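Local coordinates for protein rhamnosidase B (Bacillus sp., PDB 2OKX) that hydrolyses terminal alpha-L-rhamnose residues from rhamnosides as a glycoside hydrolase of family 78, probably with inversion of the anomeric configuration, at residues V625-I634 against I653-Y664. Numbering follows the deposited sequence.
Sequences VIPNWTFFWI and IWPAVKHTLTHY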
# COMPACT_ATOMS: atom_id res chain seq x y z
N VAL A 625 16.56 0.39 -3.67
CA VAL A 625 17.17 -0.68 -2.88
C VAL A 625 17.40 -0.28 -1.43
O VAL A 625 17.86 0.83 -1.14
CB VAL A 625 18.54 -1.11 -3.46
CG1 VAL A 625 19.24 -2.06 -2.48
CG2 VAL A 625 18.36 -1.80 -4.80
N ILE A 626 17.08 -1.19 -0.52
CA ILE A 626 17.31 -1.00 0.90
C ILE A 626 18.00 -2.31 1.31
O ILE A 626 17.37 -3.37 1.34
CB ILE A 626 16.01 -0.83 1.70
CG1 ILE A 626 15.29 0.45 1.27
CG2 ILE A 626 16.33 -0.77 3.19
CD1 ILE A 626 14.00 0.72 2.02
N PRO A 627 19.31 -2.25 1.59
CA PRO A 627 20.05 -3.45 1.99
C PRO A 627 19.32 -4.34 3.00
O PRO A 627 19.15 -5.53 2.76
CB PRO A 627 21.35 -2.87 2.55
CG PRO A 627 21.56 -1.66 1.67
CD PRO A 627 20.17 -1.06 1.61
N ASN A 628 18.90 -3.76 4.12
CA ASN A 628 18.20 -4.53 5.14
C ASN A 628 16.95 -5.25 4.62
O ASN A 628 16.65 -6.36 5.05
CB ASN A 628 17.83 -3.63 6.32
CG ASN A 628 19.03 -3.29 7.19
OD1 ASN A 628 19.02 -2.30 7.93
ND2 ASN A 628 20.06 -4.12 7.12
N TRP A 629 16.23 -4.63 3.69
CA TRP A 629 15.04 -5.28 3.15
C TRP A 629 15.43 -6.56 2.42
O TRP A 629 14.76 -7.59 2.55
CB TRP A 629 14.28 -4.36 2.18
CG TRP A 629 13.31 -3.38 2.84
CD1 TRP A 629 12.16 -2.87 2.28
CD2 TRP A 629 13.44 -2.75 4.13
NE1 TRP A 629 11.58 -1.97 3.14
CE2 TRP A 629 12.34 -1.88 4.27
CE3 TRP A 629 14.37 -2.84 5.17
CZ2 TRP A 629 12.15 -1.09 5.42
CZ3 TRP A 629 14.19 -2.06 6.31
CH2 TRP A 629 13.08 -1.20 6.42
N THR A 630 16.52 -6.51 1.66
CA THR A 630 16.95 -7.70 0.94
C THR A 630 17.45 -8.73 1.96
O THR A 630 17.23 -9.93 1.79
CB THR A 630 18.05 -7.36 -0.08
OG1 THR A 630 17.50 -6.52 -1.10
CG2 THR A 630 18.59 -8.63 -0.73
N PHE A 631 18.10 -8.27 3.02
CA PHE A 631 18.57 -9.19 4.04
C PHE A 631 17.37 -9.83 4.74
O PHE A 631 17.43 -11.00 5.12
CB PHE A 631 19.44 -8.46 5.08
CG PHE A 631 20.66 -7.78 4.50
CD1 PHE A 631 21.23 -8.23 3.32
CD2 PHE A 631 21.23 -6.69 5.16
CE1 PHE A 631 22.37 -7.60 2.79
CE2 PHE A 631 22.36 -6.06 4.63
CZ PHE A 631 22.93 -6.52 3.45
N PHE A 632 16.29 -9.07 4.90
CA PHE A 632 15.10 -9.62 5.54
C PHE A 632 14.42 -10.62 4.62
O PHE A 632 13.74 -11.54 5.08
CB PHE A 632 14.12 -8.50 5.93
CG PHE A 632 14.64 -7.58 7.00
CD1 PHE A 632 15.58 -8.04 7.92
CD2 PHE A 632 14.19 -6.27 7.09
CE1 PHE A 632 16.08 -7.19 8.91
CE2 PHE A 632 14.68 -5.42 8.08
CZ PHE A 632 15.63 -5.88 8.99
N TRP A 633 14.61 -10.44 3.32
CA TRP A 633 14.05 -11.36 2.33
C TRP A 633 14.75 -12.71 2.50
O TRP A 633 14.12 -13.76 2.44
CB TRP A 633 14.30 -10.83 0.91
CG TRP A 633 13.99 -11.85 -0.17
CD1 TRP A 633 12.75 -12.30 -0.54
CD2 TRP A 633 14.94 -12.56 -0.98
NE1 TRP A 633 12.87 -13.24 -1.54
CE2 TRP A 633 14.20 -13.42 -1.82
CE3 TRP A 633 16.33 -12.54 -1.07
CZ2 TRP A 633 14.82 -14.27 -2.75
CZ3 TRP A 633 16.95 -13.39 -2.00
CH2 TRP A 633 16.19 -14.24 -2.83
N ILE A 634 16.07 -12.67 2.69
CA ILE A 634 16.82 -13.90 2.87
C ILE A 634 16.33 -14.58 4.15
O ILE A 634 16.11 -15.79 4.18
CB ILE A 634 18.34 -13.62 2.97
CG1 ILE A 634 18.85 -13.13 1.61
CG2 ILE A 634 19.08 -14.89 3.39
CD1 ILE A 634 20.31 -12.70 1.60
N ILE A 653 15.29 -21.51 -4.63
CA ILE A 653 15.65 -20.15 -4.24
C ILE A 653 17.12 -19.91 -3.89
O ILE A 653 17.58 -18.77 -3.93
CB ILE A 653 14.76 -19.67 -3.05
CG1 ILE A 653 14.57 -18.16 -3.11
CG2 ILE A 653 15.40 -20.06 -1.72
CD1 ILE A 653 13.70 -17.71 -4.26
N TRP A 654 17.86 -20.96 -3.56
CA TRP A 654 19.26 -20.80 -3.19
C TRP A 654 20.09 -19.95 -4.15
O TRP A 654 20.80 -19.03 -3.72
CB TRP A 654 19.95 -22.17 -3.02
CG TRP A 654 21.45 -22.06 -2.90
CD1 TRP A 654 22.37 -22.65 -3.71
CD2 TRP A 654 22.19 -21.29 -1.94
NE1 TRP A 654 23.64 -22.29 -3.32
CE2 TRP A 654 23.56 -21.46 -2.24
CE3 TRP A 654 21.82 -20.47 -0.87
CZ2 TRP A 654 24.57 -20.84 -1.50
CZ3 TRP A 654 22.83 -19.85 -0.13
CH2 TRP A 654 24.19 -20.04 -0.45
N PRO A 655 20.01 -20.23 -5.46
CA PRO A 655 20.78 -19.44 -6.43
C PRO A 655 20.54 -17.93 -6.32
O PRO A 655 21.49 -17.15 -6.35
CB PRO A 655 20.32 -20.01 -7.77
CG PRO A 655 20.09 -21.45 -7.44
CD PRO A 655 19.34 -21.36 -6.12
N ALA A 656 19.28 -17.53 -6.20
CA ALA A 656 18.95 -16.12 -6.08
C ALA A 656 19.53 -15.54 -4.79
O ALA A 656 19.94 -14.37 -4.75
CB ALA A 656 17.43 -15.92 -6.10
N VAL A 657 19.57 -16.35 -3.74
CA VAL A 657 20.10 -15.92 -2.46
C VAL A 657 21.61 -15.73 -2.55
O VAL A 657 22.16 -14.73 -2.10
CB VAL A 657 19.79 -16.95 -1.35
CG1 VAL A 657 20.50 -16.57 -0.06
CG2 VAL A 657 18.28 -17.00 -1.11
N LYS A 658 22.28 -16.72 -3.14
CA LYS A 658 23.73 -16.69 -3.31
C LYS A 658 24.12 -15.50 -4.19
O LYS A 658 25.05 -14.76 -3.87
CB LYS A 658 24.19 -18.00 -3.96
CG LYS A 658 25.68 -18.13 -4.18
CD LYS A 658 25.99 -19.48 -4.83
CE LYS A 658 27.48 -19.66 -5.05
NZ LYS A 658 28.24 -19.59 -3.77
N HIS A 659 23.39 -15.34 -5.28
CA HIS A 659 23.62 -14.26 -6.23
C HIS A 659 23.66 -12.87 -5.59
O HIS A 659 24.60 -12.11 -5.80
CB HIS A 659 22.55 -14.29 -7.33
CG HIS A 659 22.65 -13.17 -8.31
ND1 HIS A 659 23.73 -13.01 -9.16
CD2 HIS A 659 21.82 -12.14 -8.57
CE1 HIS A 659 23.55 -11.94 -9.90
NE2 HIS A 659 22.39 -11.39 -9.56
N THR A 660 22.63 -12.53 -4.82
CA THR A 660 22.58 -11.21 -4.19
C THR A 660 23.63 -11.02 -3.10
O THR A 660 24.22 -9.95 -2.98
CB THR A 660 21.17 -10.91 -3.62
OG1 THR A 660 21.08 -9.52 -3.30
CG2 THR A 660 20.89 -11.74 -2.37
N LEU A 661 23.88 -12.06 -2.30
CA LEU A 661 24.88 -11.95 -1.24
C LEU A 661 26.26 -11.73 -1.85
O LEU A 661 27.08 -10.98 -1.30
CB LEU A 661 24.89 -13.21 -0.37
CG LEU A 661 23.77 -13.30 0.67
CD1 LEU A 661 23.88 -14.61 1.43
CD2 LEU A 661 23.86 -12.11 1.62
N THR A 662 26.52 -12.38 -2.97
CA THR A 662 27.81 -12.24 -3.65
C THR A 662 28.05 -10.78 -3.99
O THR A 662 29.14 -10.25 -3.77
CB THR A 662 27.84 -13.08 -4.95
OG1 THR A 662 27.79 -14.47 -4.63
CG2 THR A 662 29.12 -12.79 -5.74
N HIS A 663 27.02 -10.11 -4.52
CA HIS A 663 27.15 -8.71 -4.88
C HIS A 663 27.20 -7.76 -3.69
O HIS A 663 27.82 -6.69 -3.78
CB HIS A 663 26.05 -8.31 -5.85
CG HIS A 663 26.22 -8.90 -7.22
ND1 HIS A 663 25.97 -10.22 -7.50
CD2 HIS A 663 26.69 -8.36 -8.37
CE1 HIS A 663 26.27 -10.47 -8.76
NE2 HIS A 663 26.71 -9.36 -9.31
N TYR A 664 26.57 -8.12 -2.57
CA TYR A 664 26.63 -7.25 -1.41
C TYR A 664 28.05 -7.26 -0.84
O TYR A 664 28.54 -6.24 -0.34
CB TYR A 664 25.64 -7.69 -0.32
CG TYR A 664 24.26 -7.07 -0.49
CD1 TYR A 664 23.25 -7.75 -1.16
CD2 TYR A 664 23.99 -5.79 -0.01
CE1 TYR A 664 22.00 -7.16 -1.36
CE2 TYR A 664 22.75 -5.19 -0.20
CZ TYR A 664 21.76 -5.88 -0.88
OH TYR A 664 20.53 -5.29 -1.08
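Tyr664 lays one face of its ring against the edge of Phe631, an edge-to-face (T-shaped) pair with centroids 4.9 Å apart and planes at 60°. Phe631 CE1 stands above the centre of the phenol ring, while Pro627 CB approaches Tyr664 CE2 at 3.9 Å, the two side chains crossing at about a right angle. The hydroxyl reaches the residues just ahead of helix 627-644, where Val625 CG1 lies 3.7 Å from Tyr664 OH. Two buried hydroxyls share an acceptor here: Thr630 OG1 and Tyr664 OH both hydrogen-bond to the carbonyl of Leu613, and Thr660 OG1 to that of Pro612, so the loop before the helix satisfies polar groups from both segments. Thr630 and Thr660 meet tip to tip, with Thr630 CG2 3.7 Å from Thr660 OG1.

One turn on, Trp633 illustrates knobs-into-holes packing, its indole sitting among Ile653, Ala656, Val657 and Thr660. With CG anti to the backbone N (chi1 169°), the side chain carries the six-membered ring over to helix 647-665; Trp633 CH2 touches Ala656 CB at the indole edge, at 3.9 Å, and Trp633 NE1 donates a hydrogen bond to Leu601 O. Alongside, Ile634 sends CD1 to within 3.6 Å of Leu661 CD2 and sets CG2 beside Val657 CG1.

Segments 627-634 and 653-664 run nearly antiparallel, at 150°, with their axes 11.0 Å apart at closest approach, a wide spacing consistent with the bulky rings held between them. They form a consecutive helical hairpin in the alpha-barrel catalytic domain, flanked by helix 577-590 at Trp633 and by helices 696-715 and 723-739 at Leu661.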